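Local coordinates for dicer Related Helicase (Caenorhabditis elegans, PDB 6M6S), which binds double-stranded RNA through this C-terminal domain and, as a whole RLR-family helicase, probably hydrolyses ATP, at residues K19-S24 with I67-C72; R83-P88 with D127-M132; N61-D66 with R154-Q159. All coordinates share one frame; numbering follows the deposited sequence. Where two conformers were deposited one is given.

Contact 1: residues K19-S24 with I67-C72; sequences KEFCKS and IKCFHC. With ZN (zinc ion), chain F.
The aliphatic chain of K19 lies against the zinc-bound sulfur of C69, so that methylenes rather than the ammonium line this flank of the metal site. The site is the four-cysteine zinc site of the RIG-I-type C-terminal domain: C69 ends strand 61-69 and C72 lies in the turn beyond it, while C14 and C17, on and just after strand 11-14, complete it. Each of the SG atoms of C69 and C72 lies 2.3 Å from the zinc. K19 CG stands anti to the backbone N (chi1 -179°), and the chain runs straight to CE before bending at its last torsion. CD is the atom that touches most: it packs 3.5 Å from H71 CB and 4.1 Å from C69 SG, while CE reaches F70 CB at 4.0 Å. The chain thus slants across the start of the turn between the two zinc ligands. F21, in strand 20-23, meets C69 with its ring edge. Its CZ lies 4.0 Å from C69 CB, which sits near the ring plane; the sulfur makes an oblique sulfur-aromatic contact, C69 SG being 5.2 Å from the centroid of the F21 ring. One ring face lies under the carbonyl oxygen of K19, above the ring centre. Further out, F21 touches C14, L45 and V76, which links the sheet of strand 20-23 to the sheet of strand 61-69. Within the turn, two backbone N-H groups point at the thiolate-like sulfur of C69 and would probably ease its negative charge: the bond from H71 N is weak, whereas C72 N donates to C69 SG across 3.5 Å at a nearly straight 172°.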
loop_
_atom_site.group_PDB
_atom_site.type_symbol
_atom_site.label_atom_id
_atom_site.label_comp_id
_atom_site.label_asym_id
_atom_site.label_seq_id
_atom_site.Cartn_x
_atom_site.Cartn_y
_atom_site.Cartn_z
ATOM N N LYS B 19 -4.605 -0.534 17.415
ATOM C CA LYS B 19 -3.929 -0.018 18.607
ATOM C C LYS B 19 -2.801 0.921 18.170
ATOM O O LYS B 19 -2.074 0.623 17.209
ATOM C CB LYS B 19 -3.370 -1.187 19.393
ATOM C CG LYS B 19 -2.656 -0.800 20.668
ATOM C CD LYS B 19 -1.918 -1.990 21.197
ATOM C CE LYS B 19 -1.255 -1.638 22.485
ATOM N NZ LYS B 19 -2.234 -0.900 23.324
ATOM N N GLU B 20 -2.645 2.053 18.864
ATOM C CA GLU B 20 -1.639 3.039 18.455
ATOM C C GLU B 20 -0.246 2.662 18.945
ATOM O O GLU B 20 -0.097 2.306 20.107
ATOM C CB GLU B 20 -2.031 4.444 18.952
ATOM C CG GLU B 20 -0.934 5.496 18.647
ATOM C CD GLU B 20 -1.282 6.914 19.127
ATOM O OE1 GLU B 20 -2.458 7.174 19.498
ATOM O OE2 GLU B 20 -0.351 7.760 19.114
ATOM N N PHE B 21 0.776 2.705 18.096
ATOM C CA PHE B 21 2.134 2.442 18.617
ATOM C C PHE B 21 2.878 3.725 18.970
ATOM O O PHE B 21 3.517 3.838 20.034
ATOM C CB PHE B 21 2.900 1.733 17.511
ATOM C CG PHE B 21 2.394 0.336 17.211
ATOM C CD1 PHE B 21 2.252 -0.589 18.212
ATOM C CD2 PHE B 21 2.022 -0.026 15.927
ATOM C CE1 PHE B 21 1.793 -1.847 17.924
ATOM C CE2 PHE B 21 1.590 -1.290 15.655
ATOM C CZ PHE B 21 1.440 -2.188 16.652
ATOM N N CYS B 22 2.823 4.715 18.083
ATOM C CA CYS B 22 3.548 5.964 18.286
ATOM C C CYS B 22 3.134 7.032 17.263
ATOM O O CYS B 22 2.374 6.736 16.340
ATOM C CB CYS B 22 5.095 5.755 18.177
ATOM S SG CYS B 22 5.644 5.295 16.454
ATOM N N LYS B 23 3.660 8.238 17.431
ATOM C CA LYS B 23 3.412 9.329 16.487
ATOM C C LYS B 23 4.504 9.351 15.434
ATOM O O LYS B 23 5.648 8.940 15.660
ATOM C CB LYS B 23 3.442 10.664 17.235
ATOM C CG LYS B 23 2.329 10.818 18.259
ATOM C CD LYS B 23 0.934 10.694 17.636
ATOM C CE LYS B 23 -0.146 11.114 18.693
ATOM N NZ LYS B 23 0.011 10.270 19.908
ATOM N N SER B 24 4.163 9.879 14.266
ATOM C CA SER B 24 5.091 9.937 13.133
ATOM C C SER B 24 6.386 10.702 13.415
ATOM O O SER B 24 7.410 10.417 12.783
ATOM C CB SER B 24 4.348 10.665 11.976
ATOM O OG SER B 24 3.826 11.937 12.420
ATOM N N ILE B 67 9.035 -8.350 16.634
ATOM C CA ILE B 67 8.140 -7.555 17.499
ATOM C C ILE B 67 6.688 -7.785 17.108
ATOM O O ILE B 67 6.368 -7.907 15.882
ATOM C CB ILE B 67 8.442 -6.065 17.475
ATOM C CG1 ILE B 67 8.582 -5.520 16.026
ATOM C CG2 ILE B 67 9.730 -5.800 18.361
ATOM C CD1 ILE B 67 8.693 -3.960 16.008
ATOM N N LYS B 68 5.812 -7.934 18.118
ATOM C CA LYS B 68 4.387 -8.215 17.845
ATOM C C LYS B 68 3.557 -7.166 18.507
ATOM O O LYS B 68 3.941 -6.629 19.535
ATOM C CB LYS B 68 3.956 -9.572 18.494
ATOM C CG LYS B 68 4.949 -10.705 18.347
ATOM C CD LYS B 68 5.072 -11.131 16.907
ATOM C CE LYS B 68 6.041 -12.341 16.767
ATOM N NZ LYS B 68 6.146 -12.947 15.343
ATOM N N CYS B 69 2.391 -6.864 17.923
ATOM C CA CYS B 69 1.442 -5.936 18.517
ATOM C C CYS B 69 1.126 -6.424 19.923
ATOM O O CYS B 69 0.806 -7.592 20.104
ATOM C CB CYS B 69 0.153 -5.862 17.665
ATOM S SG CYS B 69 -1.128 -4.871 18.443
ATOM N N PHE B 70 1.244 -5.558 20.935
ATOM C CA PHE B 70 0.923 -5.961 22.320
ATOM C C PHE B 70 -0.503 -6.488 22.451
ATOM O O PHE B 70 -0.754 -7.433 23.219
ATOM C CB PHE B 70 1.118 -4.802 23.331
ATOM C CG PHE B 70 0.983 -5.229 24.795
ATOM C CD1 PHE B 70 2.050 -5.828 25.468
ATOM C CD2 PHE B 70 -0.207 -5.020 25.491
ATOM C CE1 PHE B 70 1.936 -6.225 26.801
ATOM C CE2 PHE B 70 -0.336 -5.413 26.848
ATOM C CZ PHE B 70 0.739 -6.024 27.491
ATOM N N HIS B 71 -1.423 -5.912 21.694
ATOM C CA HIS B 71 -2.829 -6.216 21.842
ATOM C C HIS B 71 -3.260 -7.487 21.114
ATOM O O HIS B 71 -3.902 -8.374 21.710
ATOM C CB HIS B 71 -3.691 -5.054 21.307
ATOM C CG HIS B 71 -5.139 -5.203 21.648
ATOM N ND1 HIS B 71 -6.123 -5.360 20.695
ATOM C CD2 HIS B 71 -5.764 -5.265 22.850
ATOM C CE1 HIS B 71 -7.295 -5.501 21.293
ATOM N NE2 HIS B 71 -7.102 -5.440 22.599
ATOM N N CYS B 72 -2.943 -7.552 19.828
ATOM C CA CYS B 72 -3.438 -8.626 18.974
ATOM C C CYS B 72 -2.357 -9.639 18.578
ATOM O O CYS B 72 -2.685 -10.725 18.059
ATOM C CB CYS B 72 -4.142 -8.089 17.730
ATOM S SG CYS B 72 -3.052 -7.482 16.441
HETATM ZN ZN ZN F . -2.754 -5.235 16.821
#

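Contact 2: residues R83-P88 with D127-M132; sequences RGTYLP and DDFRIM
R83 reaches over to F129 with its guanidinium: F129 CE1 lies over one face of that group, offset toward its rim and 3.8 Å from R83 NH2. The guanidinium and ring planes are 34° apart, and the arginine chain, bent at chi2 and chi3, brings the group there from the exposed turn. T85 follows with both its branches in use. OG1 sits at the edge of the F129 ring, 3.9 Å from CD2, and CG2 packs 3.8 Å from M132 CB. Y86 points its CB away from the helix, and its OH is hydrogen-bonded to D150 OD1; its carbonyl O accepts from a water that also donates to M132 O. L87 divides its methyls: CD1 meets F129 CE2, and CD2 lies 3.7 Å from M132 CG. P88 CD then touches M132 CE at 4.2 Å. An alanine in place of F129 would probably leave a gap between the helix and T85 and L87, and the R83 guanidinium without the ring at its face. Strand 85-90 is outermost in its sheet, and segment 127-132 crosses strand residues 85-88 at 91°; F37 meets F129 edge-to-face, while helix 140-167 packs against Y86.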
loop_
_atom_site.group_PDB
_atom_site.type_symbol
_atom_site.label_atom_id
_atom_site.label_comp_id
_atom_site.label_asym_id
_atom_site.label_seq_id
_atom_site.Cartn_x
_atom_site.Cartn_y
_atom_site.Cartn_z
ATOM N N ARG B 83 24.057 0.765 16.415
ATOM C CA ARG B 83 25.038 1.543 17.161
ATOM C C ARG B 83 24.896 1.238 18.669
ATOM O O ARG B 83 24.954 2.142 19.517
ATOM C CB ARG B 83 24.900 3.045 16.890
ATOM C CG ARG B 83 24.899 3.451 15.428
ATOM C CD ARG B 83 25.917 4.574 15.125
ATOM N NE ARG B 83 25.377 5.944 15.095
ATOM C CZ ARG B 83 24.794 6.525 14.033
ATOM N NH1 ARG B 83 24.614 5.849 12.894
ATOM N NH2 ARG B 83 24.362 7.789 14.108
ATOM N N GLY B 84 24.693 -0.042 18.991
ATOM C CA GLY B 84 24.626 -0.460 20.380
ATOM C C GLY B 84 23.309 -0.213 21.102
ATOM O O GLY B 84 23.211 -0.456 22.293
ATOM N N THR B 85 22.302 0.290 20.398
ATOM C CA THR B 85 21.003 0.640 20.997
ATOM C C THR B 85 19.901 -0.203 20.385
ATOM O O THR B 85 19.782 -0.305 19.153
ATOM C CB THR B 85 20.660 2.159 20.741
ATOM O OG1 THR B 85 21.665 3.004 21.335
ATOM C CG2 THR B 85 19.281 2.544 21.297
ATOM N N TYR B 86 19.025 -0.774 21.205
ATOM C CA TYR B 86 17.878 -1.495 20.680
ATOM C C TYR B 86 16.760 -0.573 20.209
ATOM O O TYR B 86 16.361 0.335 20.933
ATOM C CB TYR B 86 17.282 -2.461 21.736
ATOM C CG TYR B 86 18.245 -3.547 22.172
ATOM C CD1 TYR B 86 18.892 -4.355 21.222
ATOM C CD2 TYR B 86 18.537 -3.761 23.524
ATOM C CE1 TYR B 86 19.809 -5.340 21.599
ATOM C CE2 TYR B 86 19.466 -4.756 23.915
ATOM C CZ TYR B 86 20.072 -5.550 22.933
ATOM O OH TYR B 86 20.995 -6.533 23.285
ATOM N N LEU B 87 16.260 -0.797 18.998
ATOM C CA LEU B 87 15.214 0.020 18.370
ATOM C C LEU B 87 14.253 -0.854 17.621
ATOM O O LEU B 87 14.665 -1.779 16.915
ATOM C CB LEU B 87 15.856 0.980 17.348
ATOM C CG LEU B 87 16.892 1.985 17.848
ATOM C CD1 LEU B 87 17.508 2.764 16.639
ATOM C CD2 LEU B 87 16.232 3.002 18.800
ATOM N N PRO B 88 12.947 -0.542 17.675
ATOM C CA PRO B 88 11.953 -1.265 16.870
ATOM C C PRO B 88 11.945 -0.733 15.440
ATOM O O PRO B 88 12.131 0.465 15.204
ATOM C CB PRO B 88 10.618 -0.929 17.526
ATOM C CG PRO B 88 10.953 -0.204 18.804
ATOM C CD PRO B 88 12.363 0.342 18.726
ATOM N N ASP B 127 21.886 12.570 19.057
ATOM C CA ASP B 127 20.847 12.996 20.000
ATOM C C ASP B 127 19.616 12.061 20.064
ATOM O O ASP B 127 19.105 11.774 21.158
ATOM C CB ASP B 127 20.450 14.431 19.627
ATOM C CG ASP B 127 19.689 15.125 20.712
ATOM O OD1 ASP B 127 18.478 14.828 20.854
ATOM O OD2 ASP B 127 20.300 15.964 21.421
ATOM N N ASP B 128 19.142 11.558 18.913
ATOM C CA ASP B 128 17.979 10.635 18.913
ATOM C C ASP B 128 18.228 9.338 19.664
ATOM O O ASP B 128 17.327 8.748 20.262
ATOM C CB ASP B 128 17.559 10.259 17.474
ATOM C CG ASP B 128 17.119 11.440 16.701
ATOM O OD1 ASP B 128 16.228 12.132 17.222
ATOM O OD2 ASP B 128 17.653 11.695 15.592
ATOM N N PHE B 129 19.468 8.869 19.629
ATOM C CA PHE B 129 19.800 7.590 20.280
ATOM C C PHE B 129 19.790 7.731 21.784
ATOM O O PHE B 129 19.487 6.773 22.510
ATOM C CB PHE B 129 21.173 7.089 19.818
ATOM C CG PHE B 129 21.166 6.541 18.433
ATOM C CD1 PHE B 129 21.313 7.382 17.362
ATOM C CD2 PHE B 129 20.960 5.185 18.186
ATOM C CE1 PHE B 129 21.259 6.873 16.041
ATOM C CE2 PHE B 129 20.933 4.696 16.890
ATOM C CZ PHE B 129 21.051 5.540 15.813
ATOM N N ARG B 130 20.081 8.922 22.268
ATOM C CA ARG B 130 20.223 9.082 23.702
ATOM C C ARG B 130 18.954 8.800 24.481
ATOM O O ARG B 130 19.022 8.178 25.519
ATOM C CB ARG B 130 20.728 10.463 24.022
ATOM C CG ARG B 130 22.079 10.729 23.433
ATOM C CD ARG B 130 22.489 12.144 23.774
ATOM N NE ARG B 130 22.575 12.352 25.222
ATOM C CZ ARG B 130 23.681 12.174 25.928
ATOM N NH1 ARG B 130 24.805 11.787 25.338
ATOM N NH2 ARG B 130 23.667 12.382 27.223
ATOM N N ILE B 131 17.790 9.228 23.970
ATOM C CA ILE B 131 16.563 8.946 24.717
ATOM C C ILE B 131 16.215 7.444 24.696
ATOM O O ILE B 131 15.451 6.947 25.555
ATOM C CB ILE B 131 15.363 9.820 24.238
ATOM C CG1 ILE B 131 14.220 9.806 25.266
ATOM C CG2 ILE B 131 14.896 9.421 22.838
ATOM C CD1 ILE B 131 14.173 11.024 26.167
ATOM N N MET B 132 16.766 6.692 23.727
ATOM C CA MET B 132 16.427 5.280 23.642
ATOM C C MET B 132 17.368 4.379 24.460
ATOM O O MET B 132 17.076 3.190 24.652
ATOM C CB MET B 132 16.410 4.812 22.174
ATOM C CG MET B 132 15.286 5.467 21.378
ATOM S SD MET B 132 13.652 5.067 21.947
ATOM C CE MET B 132 13.464 3.419 21.398
HETATM O O HOH W 1 15.577 1.141 23.424
#

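Contact 3: residues N61-D66 with R154-Q159; sequences NQPLSD and RQHNKQ. With nucleotides of chain C.
Q62 CG lies anti to its carbonyl carbon and H156 CG anti to its backbone N (chi1 -178°); these torsions set the two CG atoms so that the extended glutamine chain runs over the histidine ring. Q62 CB stands 3.7 Å above the H156 ring, over its centre, in a CH-pi contact. Farther along, the glutamine amide stacks on the ring with the planes 24° apart; Q62 CD comes 3.5 Å from H156 CD2. At the end of the same chain Q62 NE2 donates to N157 OD1 over 2.7 Å. The donor lies in the carbonyl plane of the asparagine, but the acceptor is tilted out of the glutamine's amide plane and the N-H...O angle is 145°, a short but bent bond. The two amides are turned steeply against each other. L64 CD2 packs on H156 CB, and P63 CD on CE1. A water in the plane of the imidazole edge joins ND1 to P63 O, to which it donates. N61, whose CB points away from the helix, brings ND2 2.6 Å from O2' of a cytidine of chain C, a weak bond to the RNA ribose. Segment 61-66 thus lies between helix 140-167 and the RNA, which N61 and P63 also touch by packing. S153 OG is hydrogen-bonded to Q62 OE1, and S58 O has weak bonds to Q62 NE2 and H156 NE2. With both its amide atoms bonded, the buried Q62 is held against rotation, and the H156 ring, engaged at both nitrogens, would probably be restrained in its turn about CB-CG.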
loop_
_atom_site.group_PDB
_atom_site.type_symbol
_atom_site.label_atom_id
_atom_site.label_comp_id
_atom_site.label_asym_id
_atom_site.label_seq_id
_atom_site.Cartn_x
_atom_site.Cartn_y
_atom_site.Cartn_z
ATOM N N ASN B 61 24.508 -2.907 12.978
ATOM C CA ASN B 61 23.153 -2.906 12.515
ATOM C C ASN B 61 22.719 -4.355 12.489
ATOM O O ASN B 61 22.916 -5.028 11.491
ATOM C CB ASN B 61 23.075 -2.275 11.104
ATOM C CG ASN B 61 21.673 -2.156 10.612
ATOM O OD1 ASN B 61 20.874 -3.071 10.756
ATOM N ND2 ASN B 61 21.350 -1.012 10.050
ATOM N N GLN B 62 22.227 -4.862 13.617
ATOM C CA GLN B 62 21.869 -6.286 13.724
ATOM C C GLN B 62 20.370 -6.459 13.728
ATOM O O GLN B 62 19.725 -5.972 14.641
ATOM C CB GLN B 62 22.407 -6.857 15.060
ATOM C CG GLN B 62 23.824 -6.455 15.379
ATOM C CD GLN B 62 24.352 -7.119 16.642
ATOM O OE1 GLN B 62 23.574 -7.584 17.493
ATOM N NE2 GLN B 62 25.671 -7.211 16.744
ATOM N N PRO B 63 19.777 -7.122 12.705
ATOM C CA PRO B 63 18.360 -7.471 12.812
ATOM C C PRO B 63 18.200 -8.555 13.887
ATOM O O PRO B 63 18.872 -9.573 13.792
ATOM C CB PRO B 63 18.037 -8.066 11.427
ATOM C CG PRO B 63 19.245 -7.583 10.511
ATOM C CD PRO B 63 20.387 -7.692 11.483
ATOM N N LEU B 64 17.352 -8.337 14.900
ATOM C CA LEU B 64 17.269 -9.317 16.002
ATOM C C LEU B 64 15.828 -9.869 16.193
ATOM O O LEU B 64 15.228 -10.377 15.230
ATOM C CB LEU B 64 17.826 -8.716 17.280
ATOM C CG LEU B 64 19.293 -8.258 17.264
ATOM C CD1 LEU B 64 19.634 -7.489 18.575
ATOM C CD2 LEU B 64 20.232 -9.496 17.116
ATOM N N SER B 65 15.243 -9.720 17.389
ATOM C CA SER B 65 13.975 -10.394 17.732
ATOM C C SER B 65 12.775 -9.884 16.942
ATOM O O SER B 65 12.747 -8.724 16.534
ATOM C CB SER B 65 13.692 -10.174 19.221
ATOM O OG SER B 65 14.890 -10.358 19.959
ATOM N N ASP B 66 11.776 -10.721 16.732
ATOM C CA ASP B 66 10.537 -10.226 16.111
ATOM C C ASP B 66 9.824 -9.327 17.110
ATOM O O ASP B 66 9.985 -9.497 18.333
ATOM C CB ASP B 66 9.625 -11.402 15.746
ATOM C CG ASP B 66 9.998 -12.014 14.414
ATOM O OD1 ASP B 66 10.307 -11.227 13.483
ATOM O OD2 ASP B 66 10.015 -13.254 14.313
ATOM N N ARG B 154 23.624 -11.849 21.398
ATOM C CA ARG B 154 24.802 -12.657 21.698
ATOM C C ARG B 154 24.968 -13.740 20.637
ATOM O O ARG B 154 26.090 -14.047 20.212
ATOM C CB ARG B 154 24.724 -13.254 23.099
ATOM C CG ARG B 154 25.233 -12.295 24.210
ATOM C CD ARG B 154 25.586 -12.990 25.559
ATOM N NE ARG B 154 24.443 -13.727 26.083
ATOM C CZ ARG B 154 23.485 -13.193 26.844
ATOM N NH1 ARG B 154 23.548 -11.921 27.225
ATOM N NH2 ARG B 154 22.467 -13.938 27.243
ATOM N N GLN B 155 23.867 -14.343 20.213
ATOM C CA GLN B 155 23.901 -15.335 19.158
ATOM C C GLN B 155 24.300 -14.743 17.835
ATOM O O GLN B 155 24.902 -15.395 17.045
ATOM C CB GLN B 155 22.562 -15.997 18.946
ATOM C CG GLN B 155 22.044 -16.896 20.028
ATOM C CD GLN B 155 22.860 -18.158 20.202
ATOM O OE1 GLN B 155 23.220 -18.832 19.244
ATOM N NE2 GLN B 155 23.135 -18.479 21.432
ATOM N N HIS B 156 23.868 -13.529 17.567
ATOM C CA HIS B 156 24.233 -12.819 16.339
ATOM C C HIS B 156 25.733 -12.557 16.351
ATOM O O HIS B 156 26.414 -12.765 15.347
ATOM C CB HIS B 156 23.497 -11.489 16.262
ATOM C CG HIS B 156 23.766 -10.700 15.011
ATOM N ND1 HIS B 156 22.863 -10.606 13.982
ATOM C CD2 HIS B 156 24.847 -9.973 14.627
ATOM C CE1 HIS B 156 23.356 -9.854 13.016
ATOM N NE2 HIS B 156 24.561 -9.455 13.384
ATOM N N ASN B 157 26.251 -12.094 17.487
ATOM C CA ASN B 157 27.669 -11.755 17.582
ATOM C C ASN B 157 28.533 -12.972 17.405
ATOM O O ASN B 157 29.640 -12.907 16.857
ATOM C CB ASN B 157 27.996 -11.126 18.935
ATOM C CG ASN B 157 27.435 -9.739 19.070
ATOM O OD1 ASN B 157 27.118 -9.101 18.080
ATOM N ND2 ASN B 157 27.325 -9.253 20.308
ATOM N N LYS B 158 28.053 -14.092 17.924
ATOM C CA LYS B 158 28.817 -15.314 17.839
ATOM C C LYS B 158 28.974 -15.798 16.394
ATOM O O LYS B 158 30.065 -16.261 16.025
ATOM C CB LYS B 158 28.161 -16.385 18.672
ATOM C CG LYS B 158 28.919 -17.643 18.644
ATOM C CD LYS B 158 28.363 -18.627 19.646
ATOM C CE LYS B 158 29.184 -19.945 19.637
ATOM N NZ LYS B 158 29.042 -20.763 18.377
ATOM N N GLN B 159 27.906 -15.675 15.599
ATOM C CA GLN B 159 27.949 -15.966 14.157
ATOM C C GLN B 159 28.853 -14.981 13.413
ATOM O O GLN B 159 29.614 -15.360 12.505
ATOM C CB GLN B 159 26.543 -15.896 13.541
ATOM C CG GLN B 159 25.640 -17.064 13.882
ATOM C CD GLN B 159 26.252 -18.404 13.481
ATOM O OE1 GLN B 159 26.452 -19.282 14.313
ATOM N NE2 GLN B 159 26.540 -18.562 12.201
ATOM P P C C 12 27.810 0.299 3.993
ATOM O OP1 C C 12 28.791 1.169 4.702
ATOM O OP2 C C 12 28.264 -1.037 3.552
ATOM O "O5'" C C 12 26.499 0.157 4.886
ATOM C "C5'" C C 12 25.977 1.267 5.592
ATOM C "C4'" C C 12 24.712 0.915 6.328
ATOM O "O4'" C C 12 23.742 0.373 5.417
ATOM C "C3'" C C 12 24.813 -0.153 7.393
ATOM O "O3'" C C 12 25.406 0.315 8.586
ATOM C "C2'" C C 12 23.362 -0.540 7.576
ATOM O "O2'" C C 12 22.704 0.436 8.371
ATOM C "C1'" C C 12 22.838 -0.446 6.135
ATOM N N1 C C 12 22.782 -1.787 5.511
ATOM C C2 C C 12 21.644 -2.549 5.737
ATOM O O2 C C 12 20.714 -2.036 6.394
ATOM N N3 C C 12 21.570 -3.789 5.191
ATOM C C4 C C 12 22.606 -4.274 4.511
ATOM N N4 C C 12 22.488 -5.504 4.014
ATOM C C5 C C 12 23.792 -3.523 4.282
ATOM C C6 C C 12 23.837 -2.295 4.809
HETATM O O HOH W 2 20.242 -11.931 13.991
#

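How the contacts relate
Contacts 1 and 3 divide strand 61-69 between them: its far end runs into the zinc turn of contact 1, while its start carries contact 3 beside the RNA. Their centres lie about 23 Å apart, on opposite sides of the chain's centre. Contact 2 builds on the outer strand of the same sheet and touches both. I67 CD1 meets P88 CB at 3.9 Å toward contact 1, the centres about 18 Å apart, and Y86 CE1 meets L64 CD1 at 3.7 Å toward contact 3, the centres about 16 Å apart. Contact 3 touches the RNA, by a weak N61 bond, whereas the nearest atoms of contacts 1 and 2 stay about 10 Å and 7 Å from it.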